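Local coordinates for putative immunoglobulin-blocking virulence protein (Mycoplasma mycoides subsp. capri, PDB 7ADK), which probably binds host immunoglobulin and blocks its function, acting as a virulence factor of the mycoplasma, at residues Phe354-Tyr359 with Thr371-Val376; Arg362-Ile367 with Asp543-Arg548. All blocks are in the same frame, centred on the assembly; numbering follows the deposited sequence.

Contact 1. Residues Phe354-Tyr359 with Thr371-Val376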
ATOM      1  N   PHE A 354      27.757 -11.259 -25.141  1.00 69.59           N
ATOM      2  CA  PHE A 354      27.843 -12.397 -24.215  1.00 69.59           C
ATOM      3  C   PHE A 354      26.820 -13.501 -24.559  1.00 69.59           C
ATOM      4  O   PHE A 354      26.038 -13.962 -23.736  1.00 69.59           O
ATOM      5  CB  PHE A 354      27.852 -11.955 -22.745  1.00 69.59           C
ATOM      6  CG  PHE A 354      28.789 -10.809 -22.437  1.00 69.59           C
ATOM      7  CD1 PHE A 354      30.150 -10.893 -22.780  1.00 69.59           C
ATOM      8  CD2 PHE A 354      28.308  -9.658 -21.792  1.00 69.59           C
ATOM      9  CE1 PHE A 354      31.031  -9.850 -22.462  1.00 69.59           C
ATOM     10  CE2 PHE A 354      29.187  -8.612 -21.470  1.00 69.59           C
ATOM     11  CZ  PHE A 354      30.551  -8.715 -21.795  1.00 69.59           C
ATOM     12  N   ASP A 355      26.819 -13.907 -25.829  1.00 72.84           N
ATOM     13  CA  ASP A 355      25.953 -14.927 -26.426  1.00 72.84           C
ATOM     14  C   ASP A 355      26.134 -16.334 -25.835  1.00 72.84           C
ATOM     15  O   ASP A 355      27.178 -16.659 -25.264  1.00 72.84           O
ATOM     16  CB  ASP A 355      26.239 -14.998 -27.930  1.00 72.84           C
ATOM     17  CG  ASP A 355      27.676 -15.422 -28.242  1.00 72.84           C
ATOM     18  OD1 ASP A 355      28.614 -14.654 -27.953  1.00 72.84           O
ATOM     19  OD2 ASP A 355      27.879 -16.522 -28.787  1.00 72.84           O
ATOM     20  N   TYR A 356      25.123 -17.193 -26.003  1.00 69.93           N
ATOM     21  CA  TYR A 356      25.139 -18.603 -25.609  1.00 69.93           C
ATOM     22  C   TYR A 356      24.260 -19.470 -26.525  1.00 69.93           C
ATOM     23  O   TYR A 356      23.323 -18.979 -27.140  1.00 69.93           O
ATOM     24  CB  TYR A 356      24.780 -18.743 -24.124  1.00 69.93           C
ATOM     25  CG  TYR A 356      23.454 -18.176 -23.656  1.00 69.93           C
ATOM     26  CD1 TYR A 356      22.299 -18.970 -23.683  1.00 69.93           C
ATOM     27  CD2 TYR A 356      23.392 -16.879 -23.119  1.00 69.93           C
ATOM     28  CE1 TYR A 356      21.094 -18.484 -23.161  1.00 69.93           C
ATOM     29  CE2 TYR A 356      22.191 -16.389 -22.586  1.00 69.93           C
ATOM     30  CZ  TYR A 356      21.039 -17.197 -22.594  1.00 69.93           C
ATOM     31  OH  TYR A 356      19.890 -16.754 -22.038  1.00 69.93           O
ATOM     32  N   ASP A 357      24.575 -20.761 -26.653  1.00 76.63           N
ATOM     33  CA  ASP A 357      23.978 -21.636 -27.675  1.00 76.63           C
ATOM     34  C   ASP A 357      22.594 -22.200 -27.318  1.00 76.63           C
ATOM     35  O   ASP A 357      21.892 -22.730 -28.173  1.00 76.63           O
ATOM     36  CB  ASP A 357      24.961 -22.775 -27.965  1.00 76.63           C
ATOM     37  CG  ASP A 357      24.753 -23.467 -29.306  1.00 76.63           C
ATOM     38  OD1 ASP A 357      25.196 -24.623 -29.458  1.00 76.63           O
ATOM     39  OD2 ASP A 357      24.174 -22.866 -30.234  1.00 76.63           O
ATOM     40  N   GLU A 358      22.211 -22.144 -26.047  1.00 73.96           N
ATOM     41  CA  GLU A 358      20.905 -22.567 -25.527  1.00 73.96           C
ATOM     42  C   GLU A 358      19.777 -21.586 -25.888  1.00 73.96           C
ATOM     43  O   GLU A 358      20.016 -20.482 -26.356  1.00 73.96           O
ATOM     44  CB  GLU A 358      20.965 -22.706 -23.995  1.00 73.96           C
ATOM     45  CG  GLU A 358      22.003 -23.708 -23.477  1.00 73.96           C
ATOM     46  CD  GLU A 358      22.702 -23.206 -22.216  1.00 73.96           C
ATOM     47  OE1 GLU A 358      22.042 -22.961 -21.192  1.00 73.96           O
ATOM     48  OE2 GLU A 358      23.923 -23.032 -22.255  1.00 73.96           O
ATOM     49  N   TYR A 359      18.523 -21.999 -25.666  1.00 67.38           N
ATOM     50  CA  TYR A 359      17.348 -21.130 -25.772  1.00 67.38           C
ATOM     51  C   TYR A 359      16.820 -20.600 -24.430  1.00 67.38           C
ATOM     52  O   TYR A 359      15.957 -19.728 -24.434  1.00 67.38           O
ATOM     53  CB  TYR A 359      16.246 -21.828 -26.575  1.00 67.38           C
ATOM     54  CG  TYR A 359      15.546 -22.995 -25.918  1.00 67.38           C
ATOM     55  CD1 TYR A 359      14.529 -22.772 -24.971  1.00 67.38           C
ATOM     56  CD2 TYR A 359      15.867 -24.309 -26.302  1.00 67.38           C
ATOM     57  CE1 TYR A 359      13.843 -23.862 -24.403  1.00 67.38           C
ATOM     58  CE2 TYR A 359      15.177 -25.399 -25.745  1.00 67.38           C
ATOM     59  CZ  TYR A 359      14.163 -25.178 -24.795  1.00 67.38           C
ATOM     60  OH  TYR A 359      13.511 -26.244 -24.301  1.00 67.38           O
ATOM     61  N   THR A 371      26.151 -12.812 -15.034  1.00 59.12           N
ATOM     62  CA  THR A 371      26.809 -14.016 -15.544  1.00 59.12           C
ATOM     63  C   THR A 371      26.004 -14.691 -16.649  1.00 59.12           C
ATOM     64  O   THR A 371      24.790 -14.542 -16.764  1.00 59.12           O
ATOM     65  CB  THR A 371      27.171 -14.997 -14.425  1.00 59.12           C
ATOM     66  OG1 THR A 371      26.014 -15.513 -13.884  1.00 59.12           O
ATOM     67  CG2 THR A 371      28.005 -14.367 -13.320  1.00 59.12           C
ATOM     68  N   TYR A 372      26.693 -15.385 -17.551  1.00 62.60           N
ATOM     69  CA  TYR A 372      26.158 -15.900 -18.813  1.00 62.60           C
ATOM     70  C   TYR A 372      26.678 -17.326 -19.099  1.00 62.60           C
ATOM     71  O   TYR A 372      27.866 -17.579 -18.897  1.00 62.60           O
ATOM     72  CB  TYR A 372      26.538 -14.949 -19.954  1.00 62.60           C
ATOM     73  CG  TYR A 372      25.881 -13.583 -19.922  1.00 62.60           C
ATOM     74  CD1 TYR A 372      26.451 -12.518 -19.201  1.00 62.60           C
ATOM     75  CD2 TYR A 372      24.703 -13.373 -20.651  1.00 62.60           C
ATOM     76  CE1 TYR A 372      25.837 -11.255 -19.190  1.00 62.60           C
ATOM     77  CE2 TYR A 372      24.098 -12.111 -20.658  1.00 62.60           C
ATOM     78  CZ  TYR A 372      24.651 -11.049 -19.920  1.00 62.60           C
ATOM     79  OH  TYR A 372      24.025  -9.846 -19.939  1.00 62.60           O
ATOM     80  N   PRO A 373      25.855 -18.262 -19.602  1.00 64.12           N
ATOM     81  CA  PRO A 373      26.304 -19.610 -19.937  1.00 64.12           C
ATOM     82  C   PRO A 373      27.483 -19.637 -20.921  1.00 64.12           C
ATOM     83  O   PRO A 373      27.429 -19.058 -21.996  1.00 64.12           O
ATOM     84  CB  PRO A 373      25.079 -20.320 -20.502  1.00 64.12           C
ATOM     85  CG  PRO A 373      23.897 -19.525 -19.991  1.00 64.12           C
ATOM     86  CD  PRO A 373      24.434 -18.116 -19.848  1.00 64.12           C
ATOM     87  N   GLY A 374      28.567 -20.333 -20.587  1.00 66.21           N
ATOM     88  CA  GLY A 374      29.774 -20.385 -21.418  1.00 66.21           C
ATOM     89  C   GLY A 374      30.740 -19.212 -21.256  1.00 66.21           C
ATOM     90  O   GLY A 374      31.743 -19.162 -21.957  1.00 66.21           O
ATOM     91  N   TRP A 375      30.489 -18.311 -20.313  1.00 70.66           N
ATOM     92  CA  TRP A 375      31.365 -17.207 -19.937  1.00 70.66           C
ATOM     93  C   TRP A 375      31.774 -17.339 -18.478  1.00 70.66           C
ATOM     94  O   TRP A 375      31.025 -17.883 -17.668  1.00 70.66           O
ATOM     95  CB  TRP A 375      30.656 -15.873 -20.182  1.00 70.66           C
ATOM     96  CG  TRP A 375      30.342 -15.599 -21.614  1.00 70.66           C
ATOM     97  CD1 TRP A 375      29.319 -16.136 -22.311  1.00 70.66           C
ATOM     98  CD2 TRP A 375      31.084 -14.792 -22.570  1.00 70.66           C
ATOM     99  NE1 TRP A 375      29.386 -15.736 -23.626  1.00 70.66           N
ATOM    100  CE2 TRP A 375      30.457 -14.905 -23.842  1.00 70.66           C
ATOM    101  CE3 TRP A 375      32.211 -13.953 -22.482  1.00 70.66           C
ATOM    102  CZ2 TRP A 375      30.929 -14.224 -24.965  1.00 70.66           C
ATOM    103  CZ3 TRP A 375      32.690 -13.264 -23.604  1.00 70.66           C
ATOM    104  CH2 TRP A 375      32.055 -13.399 -24.846  1.00 70.66           C
ATOM    105  N   VAL A 376      32.952 -16.826 -18.129  1.00 72.58           N
ATOM    106  CA  VAL A 376      33.413 -16.752 -16.735  1.00 72.58           C
ATOM    107  C   VAL A 376      33.828 -15.326 -16.381  1.00 72.58           C
ATOM    108  O   VAL A 376      34.441 -14.628 -17.185  1.00 72.58           O
ATOM    109  CB  VAL A 376      34.478 -17.819 -16.426  1.00 72.58           C
ATOM    110  CG1 VAL A 376      35.738 -17.701 -17.272  1.00 72.58           C
ATOM    111  CG2 VAL A 376      34.897 -17.824 -14.960  1.00 72.58           C
TER

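Contact 2. Residues Arg362-Ile367 with Asp543-Arg548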
ATOM      1  N   ARG A 362      17.901 -16.382 -18.706  1.00 58.30           N
ATOM      2  CA  ARG A 362      18.797 -16.386 -17.546  1.00 58.30           C
ATOM      3  C   ARG A 362      18.028 -16.308 -16.230  1.00 58.30           C
ATOM      4  O   ARG A 362      17.015 -15.623 -16.135  1.00 58.30           O
ATOM      5  CB  ARG A 362      19.807 -15.247 -17.649  1.00 58.30           C
ATOM      6  CG  ARG A 362      20.656 -15.327 -18.922  1.00 58.30           C
ATOM      7  CD  ARG A 362      21.814 -14.345 -18.869  1.00 58.30           C
ATOM      8  NE  ARG A 362      21.372 -12.977 -18.586  1.00 58.30           N
ATOM      9  CZ  ARG A 362      21.992 -12.091 -17.847  1.00 58.30           C
ATOM     10  NH1 ARG A 362      21.516 -10.908 -17.731  1.00 58.30           N
ATOM     11  NH2 ARG A 362      23.076 -12.334 -17.186  1.00 58.30           N
ATOM     12  N   SER A 363      18.529 -17.000 -15.211  1.00 56.92           N
ATOM     13  CA  SER A 363      18.008 -16.960 -13.837  1.00 56.92           C
ATOM     14  C   SER A 363      18.172 -15.581 -13.210  1.00 56.92           C
ATOM     15  O   SER A 363      19.099 -14.862 -13.558  1.00 56.92           O
ATOM     16  CB  SER A 363      18.745 -18.000 -12.993  1.00 56.92           C
ATOM     17  OG  SER A 363      18.429 -17.904 -11.625  1.00 56.92           O
ATOM     18  N   SER A 364      17.358 -15.234 -12.217  1.00 54.63           N
ATOM     19  CA  SER A 364      17.493 -14.003 -11.431  1.00 54.63           C
ATOM     20  C   SER A 364      18.878 -13.824 -10.789  1.00 54.63           C
ATOM     21  O   SER A 364      19.383 -12.708 -10.749  1.00 54.63           O
ATOM     22  CB  SER A 364      16.408 -13.993 -10.359  1.00 54.63           C
ATOM     23  OG  SER A 364      16.551 -12.921  -9.461  1.00 54.63           O
ATOM     24  N   ASP A 365      19.525 -14.897 -10.320  1.00 57.02           N
ATOM     25  CA  ASP A 365      20.895 -14.864  -9.776  1.00 57.02           C
ATOM     26  C   ASP A 365      21.947 -14.613 -10.864  1.00 57.02           C
ATOM     27  O   ASP A 365      22.897 -13.864 -10.640  1.00 57.02           O
ATOM     28  CB  ASP A 365      21.218 -16.158  -9.012  1.00 57.02           C
ATOM     29  CG  ASP A 365      20.684 -16.241  -7.572  1.00 57.02           C
ATOM     30  OD1 ASP A 365      19.950 -15.339  -7.111  1.00 57.02           O
ATOM     31  OD2 ASP A 365      21.013 -17.228  -6.870  1.00 57.02           O
ATOM     32  N   ARG A 366      21.765 -15.172 -12.068  1.00 57.27           N
ATOM     33  CA  ARG A 366      22.595 -14.877 -13.247  1.00 57.27           C
ATOM     34  C   ARG A 366      22.447 -13.427 -13.681  1.00 57.27           C
ATOM     35  O   ARG A 366      23.438 -12.780 -13.997  1.00 57.27           O
ATOM     36  CB  ARG A 366      22.276 -15.791 -14.437  1.00 57.27           C
ATOM     37  CG  ARG A 366      22.927 -17.179 -14.402  1.00 57.27           C
ATOM     38  CD  ARG A 366      23.127 -17.674 -15.840  1.00 57.27           C
ATOM     39  NE  ARG A 366      23.734 -19.005 -15.946  1.00 57.27           N
ATOM     40  CZ  ARG A 366      25.011 -19.315 -15.958  1.00 57.27           C
ATOM     41  NH1 ARG A 366      25.380 -20.515 -16.251  1.00 57.27           N
ATOM     42  NH2 ARG A 366      25.946 -18.462 -15.684  1.00 57.27           N
ATOM     43  N   ILE A 367      21.220 -12.913 -13.705  1.00 53.57           N
ATOM     44  CA  ILE A 367      20.936 -11.527 -14.070  1.00 53.57           C
ATOM     45  C   ILE A 367      21.528 -10.572 -13.031  1.00 53.57           C
ATOM     46  O   ILE A 367      22.199  -9.626 -13.411  1.00 53.57           O
ATOM     47  CB  ILE A 367      19.431 -11.274 -14.272  1.00 53.57           C
ATOM     48  CG1 ILE A 367      18.812 -12.122 -15.392  1.00 53.57           C
ATOM     49  CG2 ILE A 367      19.196  -9.801 -14.622  1.00 53.57           C
ATOM     50  CD1 ILE A 367      17.296 -12.221 -15.254  1.00 53.57           C
ATOM     51  N   ASP A 543      11.484 -12.037  -1.148  1.00 85.39           N
ATOM     52  CA  ASP A 543      12.844 -12.071  -1.693  1.00 85.39           C
ATOM     53  C   ASP A 543      12.915 -11.299  -3.031  1.00 85.39           C
ATOM     54  O   ASP A 543      11.899 -11.035  -3.680  1.00 85.39           O
ATOM     55  CB  ASP A 543      13.417 -13.495  -1.788  1.00 85.39           C
ATOM     56  CG  ASP A 543      12.769 -14.445  -2.796  1.00 85.39           C
ATOM     57  OD1 ASP A 543      11.833 -14.065  -3.520  1.00 85.39           O
ATOM     58  OD2 ASP A 543      13.221 -15.609  -2.867  1.00 85.39           O
ATOM     59  N   LYS A 544      14.098 -10.769  -3.356  1.00 75.75           N
ATOM     60  CA  LYS A 544      14.304  -9.927  -4.540  1.00 75.75           C
ATOM     61  C   LYS A 544      14.532 -10.832  -5.747  1.00 75.75           C
ATOM     62  O   LYS A 544      15.470 -11.620  -5.754  1.00 75.75           O
ATOM     63  CB  LYS A 544      15.464  -8.928  -4.319  1.00 75.75           C
ATOM     64  CG  LYS A 544      15.338  -8.018  -3.080  1.00 75.75           C
ATOM     65  CD  LYS A 544      14.126  -7.064  -3.038  1.00 75.75           C
ATOM     66  CE  LYS A 544      14.311  -5.835  -3.931  1.00 75.75           C
ATOM     67  NZ  LYS A 544      13.091  -5.023  -4.061  1.00 75.75           N
ATOM     68  N   ILE A 545      13.688 -10.706  -6.760  1.00 63.93           N
ATOM     69  CA  ILE A 545      13.787 -11.406  -8.042  1.00 63.93           C
ATOM     70  C   ILE A 545      13.945 -10.366  -9.146  1.00 63.93           C
ATOM     71  O   ILE A 545      13.249  -9.359  -9.136  1.00 63.93           O
ATOM     72  CB  ILE A 545      12.559 -12.325  -8.273  1.00 63.93           C
ATOM     73  CG1 ILE A 545      12.399 -13.410  -7.192  1.00 63.93           C
ATOM     74  CG2 ILE A 545      12.558 -12.974  -9.661  1.00 63.93           C
ATOM     75  CD1 ILE A 545      13.522 -14.442  -7.109  1.00 63.93           C
ATOM     76  N   THR A 546      14.846 -10.598 -10.089  1.00 53.36           N
ATOM     77  CA  THR A 546      15.154  -9.668 -11.176  1.00 53.36           C
ATOM     78  C   THR A 546      14.606 -10.162 -12.506  1.00 53.36           C
ATOM     79  O   THR A 546      14.699 -11.341 -12.830  1.00 53.36           O
ATOM     80  CB  THR A 546      16.657  -9.390 -11.232  1.00 53.36           C
ATOM     81  OG1 THR A 546      17.085  -8.879  -9.986  1.00 53.36           O
ATOM     82  CG2 THR A 546      17.034  -8.330 -12.256  1.00 53.36           C
ATOM     83  N   THR A 547      14.006  -9.274 -13.288  1.00 54.46           N
ATOM     84  CA  THR A 547      13.331  -9.606 -14.550  1.00 54.46           C
ATOM     85  C   THR A 547      13.313  -8.412 -15.500  1.00 54.46           C
ATOM     86  O   THR A 547      13.425  -7.269 -15.062  1.00 54.46           O
ATOM     87  CB  THR A 547      11.912 -10.124 -14.253  1.00 54.46           C
ATOM     88  OG1 THR A 547      11.202 -10.448 -15.418  1.00 54.46           O
ATOM     89  CG2 THR A 547      11.060  -9.145 -13.486  1.00 54.46           C
ATOM     90  N   ARG A 548      13.144  -8.642 -16.801  1.00 55.17           N
ATOM     91  CA  ARG A 548      12.831  -7.567 -17.750  1.00 55.17           C
ATOM     92  C   ARG A 548      11.454  -6.958 -17.479  1.00 55.17           C
ATOM     93  O   ARG A 548      10.517  -7.673 -17.121  1.00 55.17           O
ATOM     94  CB  ARG A 548      13.049  -8.028 -19.197  1.00 55.17           C
ATOM     95  CG  ARG A 548      12.094  -9.082 -19.768  1.00 55.17           C
ATOM     96  CD  ARG A 548      10.731  -8.573 -20.240  1.00 55.17           C
ATOM     97  NE  ARG A 548      10.092  -9.554 -21.115  1.00 55.17           N
ATOM     98  CZ  ARG A 548       8.849  -9.571 -21.533  1.00 55.17           C
ATOM     99  NH1 ARG A 548       8.008  -8.636 -21.247  1.00 55.17           N
ATOM    100  NH2 ARG A 548       8.422 -10.565 -22.238  1.00 55.17           N
TER

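Contact 1. Residues Phe354-Tyr359 with Thr371-Val376
Trp375 NE1 donates to the backbone O of Asp355, and the geometry is that of a sound bond: the distance from NE1 to that O is 2.9 Å, the N-H...O angle is 164°, and the oxygen lies almost in the indole plane. The carboxylate of Asp355 meets the indole otherwise, with OD1 beside CZ2 and the two planes nearly perpendicular; OD1 itself forms a salt bridge with Arg403, which also packs on Trp375.

Phe354 fills the angle between two rings. Its CB sits over the centre of the Tyr372 ring, 3.8 Å from the centroid, and also over the five-membered ring of Trp375, at 4.2 Å, both CH-pi contacts. CG stands anti to the carbonyl carbon, beside the backbone N (chi1 -46°). The phenyl edge meets the face of the indole six-membered ring with planes at 76°, CD1 lying 3.6 Å from Trp375 CZ3, an edge-to-face pair. Its pairing with the Tyr372 ring is oblique.

A second apolar patch forms where Pro373 CD lies over one face of Tyr356, 4.0 Å from the centroid and displaced toward the rim at CD2. Glu358 OE2 touches Pro373 CB at 3.4 Å. A type II turn from Tyr372 to Trp375, closed by Trp375 N to Tyr372 O, carries Tyr372, Pro373 and Trp375, each side chain facing 354-359.

The two segments thus meet through side chains of 371-376 laid on an irregular loop, an aromatic cluster of Phe354, Tyr372 and Trp375 being joined by one directed bond from an indole to a backbone O.

Contact 2. Residues Arg362-Ile367 with Asp543-Arg548
Ser364 and Thr546 are joined by the single hydrogen bond found between these segments, Thr546 N to Ser364 OG. Thr546 N lies 2.9 Å from Ser364 OG, and the N-H...O angle of 162° is close to straight. OG stands anti to its own backbone N (chi1 173°), which carries the hydroxyl off the first turn of the helix and to the amide of Thr546. Around it, OG lies 3.5 Å from Ile545 CA, while CG2 of Ile545 is near both CB and OG of the serine.

Apolar packing follows three residues later on the helix. Ile367 CG2 meets Thr546 CG2 at 3.5 Å, methyl against methyl, the two side chains crossing at a slant, and Ile367 CD1 approaches Thr546 O at 3.7 Å. CG1, on the branch that carries CD1, also lies over one face of the Arg362 guanidinium, toward its rim.

Helix-end bonds order the start of the helix. Ser363 is the N-cap, its OG accepting from Asp365 N in a weak bond of 3.5 Å, whereas its backbone O takes Ile367 N at 2.9 Å and begins the regular helical pattern.

Thr546 OG1 turns to Ser507 OG, just past strand 502-506, and the backbone of Thr547 pairs with Thr506 on that strand, to which strand 547-548 runs antiparallel. Phe480 of strand 473-481 touches both Ile367 and Thr546, so the N-terminal turn of helix 364-369 is packed where the short strand 547-548 begins, beside the mixed sheet.

Overall arrangement
The two contacts lie with centres 15 Å apart and reach the same mixed sheet, contact 1 through strand 375-379 and contact 2 through strand 547-548. Contact 1 is partly buried and aromatic, joining regions 12 residues apart around helix 364-369; contact 2 is smaller, more buried and closer to the chain centre, bringing together parts 176 residues apart by a serine bond and methyl packing. Arg362 ties segment 362-367 to contact 1: NH2 probably bonds to Thr371 O, and the guanidinium makes a cation-pi contact with Tyr372. Along the sequence the segments alternate: 362-367 lies between the two of contact 1, and helix 364-369 runs on to 371-376.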